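Local coordinates for SusD superfamily protein (Bacteroides fragilis, PDB 3L22) that probably binds glycans at the outer membrane as a SusD-family lipoprotein and can bind zinc ions, at residues Met72-Thr77 with Tyr424-Pro429; Lys288-Leu293 with Asp365-Asp370; Asp296-Ala301 with Gly357-Ala362. All blocks are in the same frame, centred on the assembly; numbering follows the deposited sequence. Where two conformers were deposited one is given.

In the fold
Contact 1 joins a loop early in the chain to one close to the C-terminus, far from the other two; its centre is about 37 Å from the centres of contacts 2 and 3. Its nearest atoms stay about 17 Å from those of contact 2 and about 23 Å from those of contact 3. The other two are neighbours, with centres about 10 Å apart, and they touch: L293 O lies 3.3 Å from I299 CB, and D365 OD2 lies 3.6 Å from V360 CG1. A bound zinc lies about 8 Å from the Y424 side chain of contact 1; D290 in contact 2 and E234, the salt-bridge partner of K297 in contact 3, are also zinc-binding residues.

Contact 1: residues Met72-Thr77 with Tyr424-Pro429; sequences MNVGIT and YTWPIP
Y424 offers M72 only its backbone: the selenomethionine methyl CE comes to 4.1 Å from Y424 O. M72 has positive phi and closes helix 67-70 with a Schellman motif, while the Y424 ring meets F406, and its OH is hydrogen-bonded to E404 O. At T425 the link is a water, which donates to T425 O at 2.9 Å and to V74 O at 2.7 Å. This bridge matters because no direct hydrogen bond joins the two loops, although they run roughly side by side, 23° apart. W426 supplies the aromatic surface. V74 CG1, anti to the backbone N (chi1 168°), sits 3.9 Å from the centroid of the W426 five-membered ring and only 2° off the normal, a CH-pi contact, and V74 CG2 touches W426 NE1 at 3.5 Å. A branched aliphatic residue suits this position because both methyls can rest on the indole, which is also packed by V48 and R52 of helix 44-52. The contact thereby joins the N-terminal and C-terminal family regions of a SusD protein, both of the TPR clan. P427, which has no N-H to satisfy, puts CD 3.3 Å from V74 O, and its CG meets I76 CG2 at 3.9 Å, the two side chains crossing at about a right angle. I428 turns its side chain away to W85, yet its carbonyl O receives I76 CG2 at 3.5 Å. P429, the N-cap of helix 430-435, packs against I76 O through CA and CB; proline needs no backbone hydrogen-bond acceptor there, and I76 itself is hydrogen-bonded to the backbone of Q430.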
loop_
_atom_site.group_PDB
_atom_site.type_symbol
_atom_site.label_atom_id
_atom_site.label_comp_id
_atom_site.label_asym_id
_atom_site.label_seq_id
_atom_site.Cartn_x
_atom_site.Cartn_y
_atom_site.Cartn_z
HETATM N N MSE A 72 -2.398 0.625 -18.386
HETATM C CA MSE A 72 -3.715 1.180 -18.039
HETATM C C MSE A 72 -4.772 0.577 -18.966
HETATM O O MSE A 72 -5.608 1.276 -19.530
HETATM C CB MSE A 72 -3.734 2.716 -18.094
HETATM C CG MSE A 72 -2.636 3.372 -17.326
HETATM SE SE MSE A 72 -2.650 2.993 -15.413
HETATM C CE MSE A 72 -4.207 4.040 -14.905
ATOM N N ASN A 73 -4.730 -0.749 -19.077
ATOM C CA ASN A 73 -5.548 -1.454 -20.031
ATOM C C ASN A 73 -6.203 -2.693 -19.420
ATOM O O ASN A 73 -6.493 -3.624 -20.132
ATOM C CB ASN A 73 -4.696 -1.845 -21.242
ATOM C CG ASN A 73 -5.531 -2.242 -22.448
ATOM O OD1 ASN A 73 -6.513 -1.585 -22.767
ATOM N ND2 ASN A 73 -5.146 -3.326 -23.117
ATOM N N VAL A 74 -6.462 -2.684 -18.120
ATOM C CA VAL A 74 -6.973 -3.875 -17.443
ATOM C C VAL A 74 -8.472 -4.009 -17.696
ATOM O O VAL A 74 -9.231 -3.023 -17.542
ATOM C CB VAL A 74 -6.687 -3.867 -15.925
ATOM C CG1 VAL A 74 -7.493 -4.960 -15.245
ATOM C CG2 VAL A 74 -5.178 -4.047 -15.686
ATOM N N GLY A 75 -8.867 -5.216 -18.128
ATOM C CA GLY A 75 -10.253 -5.563 -18.443
ATOM C C GLY A 75 -10.837 -6.560 -17.451
ATOM O O GLY A 75 -10.211 -6.897 -16.443
ATOM N N ILE A 76 -12.039 -7.026 -17.746
ATOM C CA ILE A 76 -12.765 -7.901 -16.814
ATOM C C ILE A 76 -12.172 -9.302 -16.657
ATOM O O ILE A 76 -12.531 -9.991 -15.701
ATOM C CB ILE A 76 -14.277 -7.992 -17.139
ATOM C CG1 ILE A 76 -14.551 -8.668 -18.519
ATOM C CG2 ILE A 76 -14.927 -6.569 -17.073
ATOM C CD1 ILE A 76 -16.088 -8.824 -18.864
ATOM N N THR A 77 -11.276 -9.731 -17.557
ATOM C CA THR A 77 -10.723 -11.081 -17.461
ATOM C C THR A 77 -9.243 -11.111 -17.141
ATOM O O THR A 77 -8.709 -12.179 -17.037
ATOM C CB THR A 77 -10.942 -11.921 -18.721
ATOM O OG1 THR A 77 -10.167 -11.382 -19.807
ATOM C CG2 THR A 77 -12.410 -11.941 -19.100
ATOM N N TYR A 424 -9.156 4.719 -16.229
ATOM C CA TYR A 424 -8.611 5.266 -14.995
ATOM C C TYR A 424 -8.721 4.244 -13.854
ATOM O O TYR A 424 -7.845 4.183 -12.964
ATOM C CB TYR A 424 -9.349 6.538 -14.595
ATOM C CG TYR A 424 -8.628 7.425 -13.583
ATOM C CD1 TYR A 424 -7.506 8.141 -13.946
ATOM C CD2 TYR A 424 -9.111 7.609 -12.305
ATOM C CE1 TYR A 424 -6.881 8.981 -13.076
ATOM C CE2 TYR A 424 -8.466 8.485 -11.405
ATOM C CZ TYR A 424 -7.341 9.140 -11.797
ATOM O OH TYR A 424 -6.703 10.008 -10.947
ATOM N N THR A 425 -9.807 3.474 -13.876
ATOM C CA THR A 425 -10.086 2.484 -12.869
ATOM C C THR A 425 -10.106 1.092 -13.511
ATOM O O THR A 425 -10.145 0.951 -14.728
ATOM C CB THR A 425 -11.444 2.733 -12.232
ATOM O OG1 THR A 425 -12.453 2.581 -13.237
ATOM C CG2 THR A 425 -11.517 4.136 -11.580
ATOM N N TRP A 426 -10.057 0.082 -12.653
ATOM C CA TRP A 426 -10.256 -1.285 -13.046
ATOM C C TRP A 426 -11.769 -1.560 -13.057
ATOM O O TRP A 426 -12.489 -1.051 -12.198
ATOM C CB TRP A 426 -9.586 -2.196 -12.019
ATOM C CG TRP A 426 -8.111 -2.365 -12.167
ATOM C CD1 TRP A 426 -7.252 -1.647 -12.961
ATOM C CD2 TRP A 426 -7.323 -3.355 -11.521
ATOM N NE1 TRP A 426 -5.973 -2.141 -12.836
ATOM C CE2 TRP A 426 -5.997 -3.200 -11.969
ATOM C CE3 TRP A 426 -7.616 -4.391 -10.630
ATOM C CZ2 TRP A 426 -4.953 -4.016 -11.516
ATOM C CZ3 TRP A 426 -6.552 -5.219 -10.180
ATOM C CH2 TRP A 426 -5.265 -5.024 -10.628
ATOM N N PRO A 427 -12.252 -2.340 -14.015
ATOM C CA PRO A 427 -13.662 -2.694 -13.989
ATOM C C PRO A 427 -13.888 -3.876 -13.043
ATOM O O PRO A 427 -12.966 -4.661 -12.791
ATOM C CB PRO A 427 -13.933 -3.100 -15.436
ATOM C CG PRO A 427 -12.603 -3.740 -15.870
ATOM C CD PRO A 427 -11.556 -2.905 -15.191
ATOM N N ILE A 428 -15.110 -4.005 -12.529
ATOM C CA ILE A 428 -15.483 -5.136 -11.716
ATOM C C ILE A 428 -15.239 -6.413 -12.538
ATOM O O ILE A 428 -15.701 -6.487 -13.661
ATOM C CB ILE A 428 -16.964 -5.089 -11.267
ATOM C CG1 ILE A 428 -17.258 -3.833 -10.418
ATOM C CG2 ILE A 428 -17.302 -6.386 -10.502
ATOM C CD1 ILE A 428 -16.375 -3.647 -9.175
ATOM N N PRO A 429 -14.477 -7.399 -11.989
ATOM C CA PRO A 429 -14.050 -8.521 -12.836
ATOM C C PRO A 429 -15.127 -9.524 -13.137
ATOM O O PRO A 429 -16.080 -9.653 -12.380
ATOM C CB PRO A 429 -12.948 -9.209 -12.007
ATOM C CG PRO A 429 -13.301 -8.844 -10.604
ATOM C CD PRO A 429 -13.770 -7.412 -10.706
HETATM O O HOH W 1 -8.446 -0.757 -16.375
#

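Contact 2: residues Lys288-Leu293 with Asp365-Asp370; sequences KPDYSL and DPLNID
The carboxylate of D290 meets the second loop with both oxygens, each touching a different residue: OD1 lies 3.5 Å from P366 CG, while OD2 faces L367 CB at 3.9 Å. CG of D290 lies anti to the carbonyl carbon (chi1 -67°), which turns the carboxylate to the second loop; there the side chain runs antiparallel to that of P366 and lies across that of L367. The other flat group, the ring of Y291, makes no stack across the contact; its hydroxyl end alone comes close, with OH 3.7 Å from L367 CD2. A water lies between D290 OD2 and P366 O, but a bridge through it is doubtful, one leg being very short and the other weak. D290 has bound zinc in a crystal structure of this protein, and a zinc ion lies about 3 Å from its side chain, nearest atoms counted, so this small surface contact borders a metal site. L293 and P366 reach toward each other tip to tip, CD1 to CD at 4.0 Å, an apolar contact that a leucine and a compact proline ring make well. Each loop also holds its own shape. D365 OD1 accepts from L367 N at 3.0 Å and 170°, forming an Asx turn in which the donor stands above the carboxylate plane; its OD2 pairs with R356. In 288-293, K288 O is gripped by Y291 N and by S292 OG, the latter at 2.9 Å, from opposite faces of its carbonyl plane. R356 of helix 345-359 backs both loops, touching Y291, L293 and L367 and donating to D290 O, while K288 and Y291 rest on helix 374-388 at N383.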
loop_
_atom_site.group_PDB
_atom_site.type_symbol
_atom_site.label_atom_id
_atom_site.label_comp_id
_atom_site.label_asym_id
_atom_site.label_seq_id
_atom_site.Cartn_x
_atom_site.Cartn_y
_atom_site.Cartn_z
ATOM N N LYS A 288 14.511 13.366 -12.981
ATOM C CA LYS A 288 14.586 14.748 -12.576
ATOM C C LYS A 288 15.914 15.026 -11.846
ATOM O O LYS A 288 16.279 14.258 -10.961
ATOM C CB LYS A 288 13.429 15.093 -11.642
ATOM C CG LYS A 288 12.040 14.915 -12.289
ATOM C CD LYS A 288 10.973 15.258 -11.287
ATOM C CE LYS A 288 9.572 14.803 -11.706
ATOM N NZ LYS A 288 8.869 15.889 -12.337
ATOM N N PRO A 289 16.619 16.132 -12.186
ATOM C CA PRO A 289 17.953 16.250 -11.568
ATOM C C PRO A 289 18.019 16.369 -10.024
ATOM O O PRO A 289 18.928 15.754 -9.449
ATOM C CB PRO A 289 18.574 17.443 -12.300
ATOM C CG PRO A 289 18.014 17.334 -13.693
ATOM C CD PRO A 289 16.574 16.855 -13.484
ATOM N N ASP A 290 17.053 16.990 -9.351
ATOM C CA ASP A 290 17.052 17.002 -7.889
ATOM C C ASP A 290 16.708 15.669 -7.208
ATOM O O ASP A 290 16.861 15.526 -6.005
ATOM C CB ASP A 290 16.135 18.092 -7.359
ATOM C CG ASP A 290 16.649 19.520 -7.678
ATOM O OD1 ASP A 290 17.677 19.702 -8.371
ATOM O OD2 ASP A 290 16.005 20.466 -7.178
ATOM N N TYR A 291 16.244 14.695 -7.977
ATOM C CA TYR A 291 15.846 13.425 -7.460
ATOM C C TYR A 291 16.652 12.325 -8.133
ATOM O O TYR A 291 16.237 11.193 -8.166
ATOM C CB TYR A 291 14.307 13.295 -7.620
ATOM C CG TYR A 291 13.642 14.429 -6.868
ATOM C CD1 TYR A 291 13.372 14.338 -5.524
ATOM C CD2 TYR A 291 13.376 15.645 -7.513
ATOM C CE1 TYR A 291 12.850 15.431 -4.824
ATOM C CE2 TYR A 291 12.842 16.729 -6.841
ATOM C CZ TYR A 291 12.582 16.611 -5.489
ATOM O OH TYR A 291 12.052 17.687 -4.837
ATOM N N SER A 292 17.824 12.683 -8.673
ATOM C CA SER A 292 18.769 11.713 -9.171
ATOM C C SER A 292 20.196 12.122 -8.880
ATOM O O SER A 292 21.092 11.768 -9.599
ATOM C CB SER A 292 18.555 11.498 -10.668
ATOM O OG SER A 292 18.654 12.706 -11.364
ATOM N N LEU A 293 20.420 12.788 -7.762
ATOM C CA LEU A 293 21.748 13.274 -7.422
ATOM C C LEU A 293 22.689 12.095 -7.137
ATOM O O LEU A 293 22.333 11.148 -6.426
ATOM C CB LEU A 293 21.655 14.181 -6.200
ATOM C CG LEU A 293 20.877 15.478 -6.377
ATOM C CD1 LEU A 293 20.542 16.068 -4.979
ATOM C CD2 LEU A 293 21.645 16.455 -7.289
ATOM N N ASP A 365 22.846 20.667 -1.353
ATOM C CA ASP A 365 21.570 20.358 -2.041
ATOM C C ASP A 365 21.159 21.531 -2.972
ATOM O O ASP A 365 21.084 22.680 -2.535
ATOM C CB ASP A 365 20.503 20.152 -0.971
ATOM C CG ASP A 365 19.215 19.531 -1.492
ATOM O OD1 ASP A 365 18.973 19.460 -2.716
ATOM O OD2 ASP A 365 18.416 19.087 -0.629
ATOM N N PRO A 366 20.841 21.242 -4.228
ATOM C CA PRO A 366 20.310 22.285 -5.102
ATOM C C PRO A 366 18.898 22.783 -4.771
ATOM O O PRO A 366 18.513 23.822 -5.273
ATOM C CB PRO A 366 20.342 21.642 -6.491
ATOM C CG PRO A 366 20.501 20.267 -6.297
ATOM C CD PRO A 366 21.082 19.992 -4.960
ATOM N N LEU A 367 18.150 22.056 -3.955
ATOM C CA LEU A 367 16.812 22.474 -3.519
ATOM C C LEU A 367 16.941 23.240 -2.205
ATOM O O LEU A 367 17.478 22.710 -1.233
ATOM C CB LEU A 367 15.934 21.235 -3.318
ATOM C CG LEU A 367 14.468 21.410 -2.919
ATOM C CD1 LEU A 367 13.696 22.090 -4.055
ATOM C CD2 LEU A 367 13.876 20.036 -2.558
ATOM N N ASN A 368 16.502 24.488 -2.186
ATOM C CA ASN A 368 16.456 25.241 -0.948
ATOM C C ASN A 368 15.065 25.124 -0.300
ATOM O O ASN A 368 14.158 25.917 -0.577
ATOM C CB ASN A 368 16.849 26.693 -1.189
ATOM C CG ASN A 368 17.125 27.434 0.109
ATOM O OD1 ASN A 368 16.595 27.063 1.188
ATOM N ND2 ASN A 368 17.956 28.480 0.028
ATOM N N ILE A 369 14.911 24.139 0.571
ATOM C CA ILE A 369 13.609 23.835 1.185
ATOM C C ILE A 369 13.041 25.011 1.956
ATOM O O ILE A 369 11.843 25.310 1.862
ATOM C CB ILE A 369 13.663 22.583 2.091
ATOM C CG1 ILE A 369 13.859 21.331 1.209
ATOM C CG2 ILE A 369 12.337 22.469 2.915
ATOM C CD1 ILE A 369 13.998 20.031 1.960
ATOM N N ASP A 370 13.907 25.722 2.667
ATOM C CA ASP A 370 13.485 26.896 3.402
ATOM C C ASP A 370 12.831 27.974 2.564
ATOM O O ASP A 370 12.043 28.720 3.106
ATOM C CB ASP A 370 14.651 27.482 4.230
ATOM C CG ASP A 370 15.078 26.536 5.371
ATOM O OD1 ASP A 370 14.216 25.843 5.967
ATOM O OD2 ASP A 370 16.289 26.432 5.641
HETATM O O HOH W 2 16.446 22.929 -7.248
#

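Contact 3: residues Asp296-Ala301 with Gly357-Ala362; sequences DKRIIA and GRSVDA. With EDO (1,2-ethanediol), chain Y.
Two hydrogen bonds cross from K297 to residues on helix 345-359. K297 N donates to S359 O at 2.9 Å and 168°, and the extended lysine chain carries NZ to R358 O at 2.8 Å, where it arrives nearly along the C=O axis; the length of lysine suits this reach. Within 296-301, D296 holds the N-cap position, and the bond from R298 N to D296 OD1, at 2.9 Å, caps helix 297-302: CG is anti to the backbone N (chi1 -175°), and a short carboxylate can meet an N-H of the first turn that has no helical acceptor. An ethanediol, probably from the crystallisation liquor, donates through O1 to A301 O at 3.1 Å. The N-terminus of helix 297-302 is set against residues 358-360, on helix 345-359 and just beyond it. Salt bridges complete the polar set. R298 grips D296 side-on, with NE on OD1 in the guanidinium plane and NH2 on OD2 at 2.9 Å. The arginine, like the capping, probably stabilises the negative charge. K297 NZ also pairs with E234, and R298 NH1 with E384 and E388 of helix 374-388. Van der Waals contacts fill in around the ion pair. S359 CB lies over one face of the R298 guanidinium, offset toward its rim, at 3.3 Å from NE; a small serine lets the flat group come this close. V360 CG2 lies close to D296 OD2 at 3.2 Å.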
loop_
_atom_site.group_PDB
_atom_site.type_symbol
_atom_site.label_atom_id
_atom_site.label_comp_id
_atom_site.label_asym_id
_atom_site.label_seq_id
_atom_site.Cartn_x
_atom_site.Cartn_y
_atom_site.Cartn_z
ATOM N N ASP A 296 23.045 11.156 -3.552
ATOM C CA ASP A 296 21.840 10.788 -2.796
ATOM C C ASP A 296 21.978 9.313 -2.415
ATOM O O ASP A 296 22.222 8.484 -3.274
ATOM C CB ASP A 296 20.605 11.036 -3.685
ATOM C CG ASP A 296 19.243 10.818 -2.992
ATOM O OD1 ASP A 296 19.048 9.846 -2.228
ATOM O OD2 ASP A 296 18.292 11.587 -3.337
ATOM N N LYS A 297 21.785 8.981 -1.146
ATOM C CA LYS A 297 21.886 7.570 -0.676
ATOM C C LYS A 297 20.999 6.587 -1.415
ATOM O O LYS A 297 21.392 5.452 -1.614
ATOM C CB LYS A 297 21.597 7.479 0.827
ATOM C CG LYS A 297 22.662 8.149 1.704
ATOM C CD LYS A 297 22.372 7.897 3.203
ATOM C CE LYS A 297 23.195 8.781 4.133
ATOM N NZ LYS A 297 22.557 8.839 5.516
ATOM N N ARG A 298 19.801 7.034 -1.812
ATOM C CA ARG A 298 18.841 6.225 -2.503
ATOM C C ARG A 298 19.265 5.937 -3.952
ATOM O O ARG A 298 19.022 4.847 -4.466
ATOM C CB ARG A 298 17.492 6.904 -2.454
ATOM C CG ARG A 298 16.979 7.098 -1.020
ATOM C CD ARG A 298 15.878 8.113 -0.906
ATOM N NE ARG A 298 16.344 9.453 -1.269
ATOM C CZ ARG A 298 15.656 10.567 -1.044
ATOM N NH1 ARG A 298 14.456 10.533 -0.461
ATOM N NH2 ARG A 298 16.155 11.738 -1.438
ATOM N N ILE A 299 19.926 6.910 -4.576
ATOM C CA ILE A 299 20.480 6.770 -5.914
ATOM C C ILE A 299 21.677 5.796 -5.857
ATOM O O ILE A 299 21.702 4.819 -6.606
ATOM C CB ILE A 299 20.847 8.159 -6.521
ATOM C CG1 ILE A 299 19.576 9.038 -6.650
ATOM C CG2 ILE A 299 21.620 8.028 -7.865
ATOM C CD1 ILE A 299 18.405 8.442 -7.380
ATOM N N ILE A 300 22.590 6.018 -4.908
ATOM C CA ILE A 300 23.745 5.142 -4.706
ATOM C C ILE A 300 23.258 3.718 -4.455
ATOM O O ILE A 300 23.743 2.820 -5.072
ATOM C CB ILE A 300 24.623 5.578 -3.521
ATOM C CG1 ILE A 300 25.256 6.957 -3.789
ATOM C CG2 ILE A 300 25.756 4.516 -3.233
ATOM C CD1 ILE A 300 25.950 7.587 -2.589
ATOM N N ALA A 301 22.251 3.532 -3.596
ATOM C CA ALA A 301 21.837 2.165 -3.212
ATOM C C ALA A 301 20.991 1.506 -4.287
ATOM O O ALA A 301 21.155 0.321 -4.549
ATOM C CB ALA A 301 21.061 2.170 -1.856
ATOM N N GLY A 357 16.940 15.101 4.131
ATOM C CA GLY A 357 18.240 15.172 4.813
ATOM C C GLY A 357 18.827 13.843 5.237
ATOM O O GLY A 357 20.038 13.719 5.392
ATOM N N ARG A 358 17.982 12.839 5.445
ATOM C CA ARG A 358 18.488 11.500 5.707
ATOM C C ARG A 358 19.316 10.959 4.527
ATOM O O ARG A 358 20.330 10.264 4.751
ATOM C CB ARG A 358 17.384 10.570 6.174
ATOM C CG ARG A 358 17.867 9.169 6.612
ATOM C CD ARG A 358 17.748 8.128 5.542
ATOM N NE ARG A 358 16.384 7.839 5.109
ATOM C CZ ARG A 358 15.583 6.896 5.611
ATOM N NH1 ARG A 358 15.962 6.138 6.640
ATOM N NH2 ARG A 358 14.371 6.708 5.083
ATOM N N SER A 359 18.919 11.314 3.295
ATOM C CA SER A 359 19.559 10.787 2.095
ATOM C C SER A 359 20.440 11.776 1.304
ATOM O O SER A 359 21.302 11.341 0.533
ATOM C CB SER A 359 18.480 10.211 1.174
ATOM O OG SER A 359 17.850 9.079 1.765
ATOM N N VAL A 360 20.179 13.078 1.455
ATOM C CA VAL A 360 20.806 14.140 0.636
ATOM C C VAL A 360 21.442 15.149 1.572
ATOM O O VAL A 360 20.763 15.718 2.378
ATOM C CB VAL A 360 19.758 14.889 -0.261
ATOM C CG1 VAL A 360 20.392 16.070 -1.039
ATOM C CG2 VAL A 360 19.071 13.900 -1.278
ATOM N N ASP A 361 22.735 15.377 1.467
ATOM C CA ASP A 361 23.413 16.412 2.278
ATOM C C ASP A 361 22.918 17.839 1.990
ATOM O O ASP A 361 23.007 18.324 0.857
ATOM C CB ASP A 361 24.903 16.356 1.981
ATOM C CG ASP A 361 25.708 17.394 2.761
ATOM O OD1 ASP A 361 25.438 17.641 3.958
ATOM O OD2 ASP A 361 26.634 17.962 2.154
ATOM N N ALA A 362 22.435 18.505 3.035
ATOM C CA ALA A 362 21.764 19.792 2.929
ATOM C C ALA A 362 22.686 20.877 2.454
ATOM O O ALA A 362 22.283 21.712 1.650
ATOM C CB ALA A 362 21.151 20.201 4.267
HETATM C C1 EDO Y . 20.294 -2.044 -1.653
HETATM O O1 EDO Y . 21.581 -1.843 -2.306
HETATM C C2 EDO Y . 20.040 -3.405 -0.978
HETATM O O2 EDO Y . 18.741 -3.939 -1.334
#